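Local coordinates for putative uncharacterized protein Ta1305 (Thermoplasma acidophilum, PDB 4RKS) that phosphorylates (R)-mevalonate with ATP to give mevalonate 3-phosphate, a step of an alternative isoprenoid pathway in extreme acidophiles, at residues A[192-197]-A[322-327]; A[196-201]-A[312-317]. One frame throughout, in Å; residues are numbered along the deposited sequence.

Contact 1: residues A[192-197]-A[322-327]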
# COMPACT_ATOMS: atom_id res chain seq x y z
N GLY A 192 19.33 -7.15 0.09
CA GLY A 192 20.15 -7.20 1.28
C GLY A 192 19.41 -6.67 2.50
O GLY A 192 20.01 -6.49 3.56
N TYR A 193 18.11 -6.42 2.36
CA TYR A 193 17.36 -5.82 3.46
C TYR A 193 16.10 -6.60 3.76
O TYR A 193 15.55 -7.27 2.89
CB TYR A 193 17.02 -4.35 3.13
CG TYR A 193 18.26 -3.51 3.08
CD1 TYR A 193 19.05 -3.47 1.94
CD2 TYR A 193 18.66 -2.76 4.18
CE1 TYR A 193 20.21 -2.71 1.89
CE2 TYR A 193 19.82 -1.99 4.15
CZ TYR A 193 20.58 -1.98 2.99
OH TYR A 193 21.73 -1.23 2.93
N SER A 194 15.67 -6.52 5.01
CA SER A 194 14.40 -7.12 5.40
C SER A 194 13.64 -6.12 6.24
O SER A 194 14.21 -5.14 6.72
CB SER A 194 14.61 -8.42 6.19
OG SER A 194 15.48 -9.31 5.52
N ILE A 195 12.35 -6.37 6.42
CA ILE A 195 11.56 -5.57 7.33
C ILE A 195 10.94 -6.48 8.38
O ILE A 195 10.23 -7.44 8.04
CB ILE A 195 10.46 -4.78 6.58
CG1 ILE A 195 11.12 -3.68 5.73
CG2 ILE A 195 9.47 -4.16 7.56
CD1 ILE A 195 10.15 -2.93 4.84
N VAL A 196 11.22 -6.21 9.65
CA VAL A 196 10.51 -6.93 10.70
C VAL A 196 9.29 -6.12 11.15
O VAL A 196 9.43 -5.01 11.67
CB VAL A 196 11.41 -7.25 11.91
CG1 VAL A 196 10.63 -8.08 12.95
CG2 VAL A 196 12.65 -8.00 11.45
N ALA A 197 8.10 -6.68 10.95
CA ALA A 197 6.88 -5.98 11.34
C ALA A 197 6.43 -6.39 12.75
O ALA A 197 6.27 -7.58 13.05
CB ALA A 197 5.77 -6.25 10.32
N LYS A 322 5.15 -10.81 15.59
CA LYS A 322 6.21 -10.48 14.64
C LYS A 322 6.06 -11.19 13.29
O LYS A 322 5.70 -12.36 13.22
CB LYS A 322 7.57 -10.81 15.25
CG LYS A 322 7.88 -10.03 16.53
CD LYS A 322 9.13 -10.55 17.21
CE LYS A 322 8.91 -11.94 17.83
NZ LYS A 322 10.13 -12.48 18.52
N LYS A 323 6.36 -10.46 12.22
CA LYS A 323 6.43 -11.05 10.89
C LYS A 323 7.69 -10.60 10.17
O LYS A 323 8.11 -9.45 10.29
CB LYS A 323 5.20 -10.66 10.05
CG LYS A 323 4.36 -11.83 9.61
CD LYS A 323 3.47 -12.32 10.73
CE LYS A 323 2.59 -13.47 10.27
NZ LYS A 323 1.67 -13.95 11.35
N MET A 324 8.29 -11.52 9.42
CA MET A 324 9.46 -11.20 8.61
C MET A 324 9.00 -10.87 7.19
O MET A 324 8.43 -11.72 6.51
CB MET A 324 10.44 -12.37 8.60
CG MET A 324 11.73 -12.10 7.83
SD MET A 324 12.84 -10.91 8.62
CE MET A 324 13.42 -11.89 10.02
N LEU A 325 9.27 -9.64 6.76
CA LEU A 325 8.79 -9.14 5.46
C LEU A 325 9.92 -8.83 4.49
O LEU A 325 11.07 -8.62 4.89
CB LEU A 325 7.94 -7.89 5.67
CG LEU A 325 6.77 -7.94 6.65
CD1 LEU A 325 6.07 -6.58 6.74
CD2 LEU A 325 5.79 -9.02 6.26
N ARG A 326 9.59 -8.77 3.20
CA ARG A 326 10.56 -8.35 2.19
C ARG A 326 9.88 -7.54 1.08
O ARG A 326 8.67 -7.64 0.88
CB ARG A 326 11.27 -9.56 1.60
CG ARG A 326 10.38 -10.55 0.89
CD ARG A 326 11.18 -11.44 -0.05
NE ARG A 326 12.36 -12.02 0.60
CZ ARG A 326 13.12 -12.95 0.05
NH1 ARG A 326 12.84 -13.43 -1.16
NH2 ARG A 326 14.18 -13.42 0.71
N ILE A 327 10.67 -6.74 0.37
CA ILE A 327 10.14 -5.93 -0.74
C ILE A 327 9.85 -6.82 -1.94
O ILE A 327 10.70 -7.60 -2.32
CB ILE A 327 11.13 -4.83 -1.16
CG1 ILE A 327 11.51 -3.93 0.02
CG2 ILE A 327 10.58 -4.02 -2.35
CD1 ILE A 327 10.39 -3.61 0.92
O HOH W 1 13.58 -7.08 0.73
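I195 and A197 pair with L325 and K323 through four backbone hydrogen bonds, two in each antiparallel ring. The bond from I195 N to L325 O, 3.0 Å long, is nearly straight at its hydrogen, yet the donor sits above the carbonyl plane; its return partner, L325 N to I195 O at 2.7 Å, comes nearly along the C=O axis. Between these rings V196 faces M324 as a non-hydrogen-bonded pair, and V196 CA adds a CA-H...O contact to K323 O. Past the last direct bond, a water accepts from I327 N and probably donates to Y193 O, bridging strands that diverge at this end.

On the face carrying I195, A197 and L325, the small methyl of A197 leaves room for a leucine branch: A197 CB meets L325 CD1 at 3.6 Å. Further along, the ends of two isoleucines meet, I195 CD1 lying 4.0 Å from I327 CD1. The other face holds M324, whose CG stands anti to the backbone N (chi1 -177°); the bend at chi2 (70°) then lays SD against S194 CB, 3.9 Å away, and near V196 CG2.

Helix 308-312 covers that second face through L311 and A308. The backbone bonds thus set the register, while I195 and L325, with A197, make one face apolar against I56 and Y300; on the other, V196 and the flexible thioether of M324 pack under the helix.

Contact 2: residues A[196-201]-A[312-317]; sequences VAFAFD and FSIENT
The end of helix 308-312 and the loop that leads from it into strand 321-327 pack over one face of strand 193-199, where they meet V196, F198 and, further along the chain, F200, every second residue of an extended run. V196 sends CG1, the methyl anti to its backbone N (chi1 -177°), to F312 at the helix end, 4.1 Å from F312 CD1; the two side chains cross at about a right angle.

Two aliphatic tips converge on the CE2 corner of the F198 ring. The I314 chain reaches it with CD1, 3.9 Å from F198 CE2 and nearly as near to CZ, because its CG1 is placed between the backbone N and the carbonyl carbon (chi1 64°). T317 offers its methyl instead: CG2 lies at the ring edge, near the plane, 4.1 Å from F198 CE2. Threonine suits this place, since its methyl serves the apolar side while OG1 is hydrogen-bonded to other atoms. F200 brings CE2 to within 3.6 Å of T317 O, a carbonyl whose hydrogen bond comes from S320 OG.

L276 of helix 271-283 packs on both F198 and F200, and Y279 of the same helix on I314. Packing joins the two segments, chiefly of side chains, with one backbone carbonyl against the F200 ring: helix and connecting loop lie against a beta-sheet, consistent with the alpha+beta C-terminal domain of GHMP kinases.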
# COMPACT_ATOMS: atom_id res chain seq x y z
N VAL A 196 11.22 -6.21 9.65
CA VAL A 196 10.51 -6.93 10.70
C VAL A 196 9.29 -6.12 11.15
O VAL A 196 9.43 -5.01 11.67
CB VAL A 196 11.41 -7.25 11.91
CG1 VAL A 196 10.63 -8.08 12.95
CG2 VAL A 196 12.65 -8.00 11.45
N ALA A 197 8.10 -6.68 10.95
CA ALA A 197 6.88 -5.98 11.34
C ALA A 197 6.43 -6.39 12.75
O ALA A 197 6.27 -7.58 13.05
CB ALA A 197 5.77 -6.25 10.32
N PHE A 198 6.24 -5.40 13.60
CA PHE A 198 5.72 -5.64 14.94
C PHE A 198 4.27 -5.19 15.00
O PHE A 198 3.99 -3.98 14.97
CB PHE A 198 6.56 -4.91 15.98
CG PHE A 198 7.98 -5.40 16.06
CD1 PHE A 198 8.95 -4.91 15.19
CD2 PHE A 198 8.35 -6.35 17.00
CE1 PHE A 198 10.25 -5.36 15.26
CE2 PHE A 198 9.66 -6.81 17.07
CZ PHE A 198 10.61 -6.31 16.21
N ALA A 199 3.36 -6.16 15.09
CA ALA A 199 1.92 -5.89 15.09
C ALA A 199 1.34 -5.81 16.51
O ALA A 199 1.38 -6.78 17.25
CB ALA A 199 1.20 -6.96 14.28
N PHE A 200 0.80 -4.65 16.89
CA PHE A 200 0.22 -4.46 18.22
C PHE A 200 -1.31 -4.55 18.14
O PHE A 200 -1.89 -4.33 17.08
CB PHE A 200 0.65 -3.11 18.80
CG PHE A 200 2.13 -2.99 19.02
CD1 PHE A 200 2.98 -2.68 17.97
CD2 PHE A 200 2.68 -3.16 20.28
CE1 PHE A 200 4.34 -2.57 18.16
CE2 PHE A 200 4.04 -3.04 20.49
CZ PHE A 200 4.87 -2.74 19.42
N ASP A 201 -1.97 -4.84 19.26
CA ASP A 201 -3.40 -5.14 19.19
C ASP A 201 -4.33 -3.94 19.41
O ASP A 201 -5.55 -4.10 19.43
CB ASP A 201 -3.76 -6.25 20.18
CG ASP A 201 -3.34 -5.93 21.61
OD1 ASP A 201 -3.06 -6.89 22.36
OD2 ASP A 201 -3.28 -4.74 21.98
N PHE A 312 14.31 -10.09 14.77
CA PHE A 312 13.09 -10.88 14.86
C PHE A 312 13.03 -11.68 16.16
O PHE A 312 11.96 -11.97 16.68
CB PHE A 312 13.00 -11.81 13.64
CG PHE A 312 11.74 -12.64 13.59
CD1 PHE A 312 10.59 -12.15 12.99
CD2 PHE A 312 11.72 -13.92 14.13
CE1 PHE A 312 9.43 -12.92 12.93
CE2 PHE A 312 10.56 -14.70 14.08
CZ PHE A 312 9.42 -14.20 13.48
N SER A 313 14.19 -12.01 16.72
CA SER A 313 14.21 -12.90 17.87
C SER A 313 14.24 -12.16 19.22
O SER A 313 14.38 -12.81 20.25
CB SER A 313 15.39 -13.87 17.76
OG SER A 313 16.59 -13.24 18.16
N ILE A 314 14.10 -10.83 19.22
CA ILE A 314 14.12 -10.09 20.48
C ILE A 314 12.96 -10.55 21.37
O ILE A 314 11.92 -11.00 20.87
CB ILE A 314 14.03 -8.55 20.31
CG1 ILE A 314 12.70 -8.12 19.69
CG2 ILE A 314 15.23 -8.01 19.52
CD1 ILE A 314 12.47 -6.61 19.74
N GLU A 315 13.15 -10.42 22.68
CA GLU A 315 12.24 -10.99 23.67
C GLU A 315 11.11 -10.04 24.08
O GLU A 315 9.97 -10.47 24.25
CB GLU A 315 13.02 -11.43 24.91
N ASN A 316 11.41 -8.76 24.24
CA ASN A 316 10.40 -7.83 24.70
C ASN A 316 9.72 -7.08 23.57
O ASN A 316 10.09 -5.95 23.24
CB ASN A 316 10.99 -6.82 25.68
CG ASN A 316 9.93 -6.19 26.56
OD1 ASN A 316 8.73 -6.29 26.28
ND2 ASN A 316 10.36 -5.54 27.64
N THR A 317 8.71 -7.71 22.98
CA THR A 317 7.97 -7.11 21.88
C THR A 317 6.80 -6.28 22.40
O THR A 317 5.99 -5.79 21.62
CB THR A 317 7.46 -8.19 20.92
OG1 THR A 317 6.53 -9.05 21.60
CG2 THR A 317 8.61 -9.03 20.40

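After the strands and helices of the N-terminal part, the chain enters strand 193-199, which supplies one side of both contacts. It then runs through a largely helical excursion, including helices 207-214, 220-238, 243-262 and 271-283, and through strand 289-292, and returns first as strand 298-304, which pairs with 193-199. Helix 308-312 and its loop close the shorter circuit, contact 2, against the later part of the strand; strand 321-327, also pairing with 193-199, closes contact 1 against the earlier part, so the second circuit encloses the first. They meet where K322 NZ bonds to F312 O, 2.6 Å away, and M324 CE packs on F312 CB. Together they tie helix, loop and neighbouring strands into one layered unit.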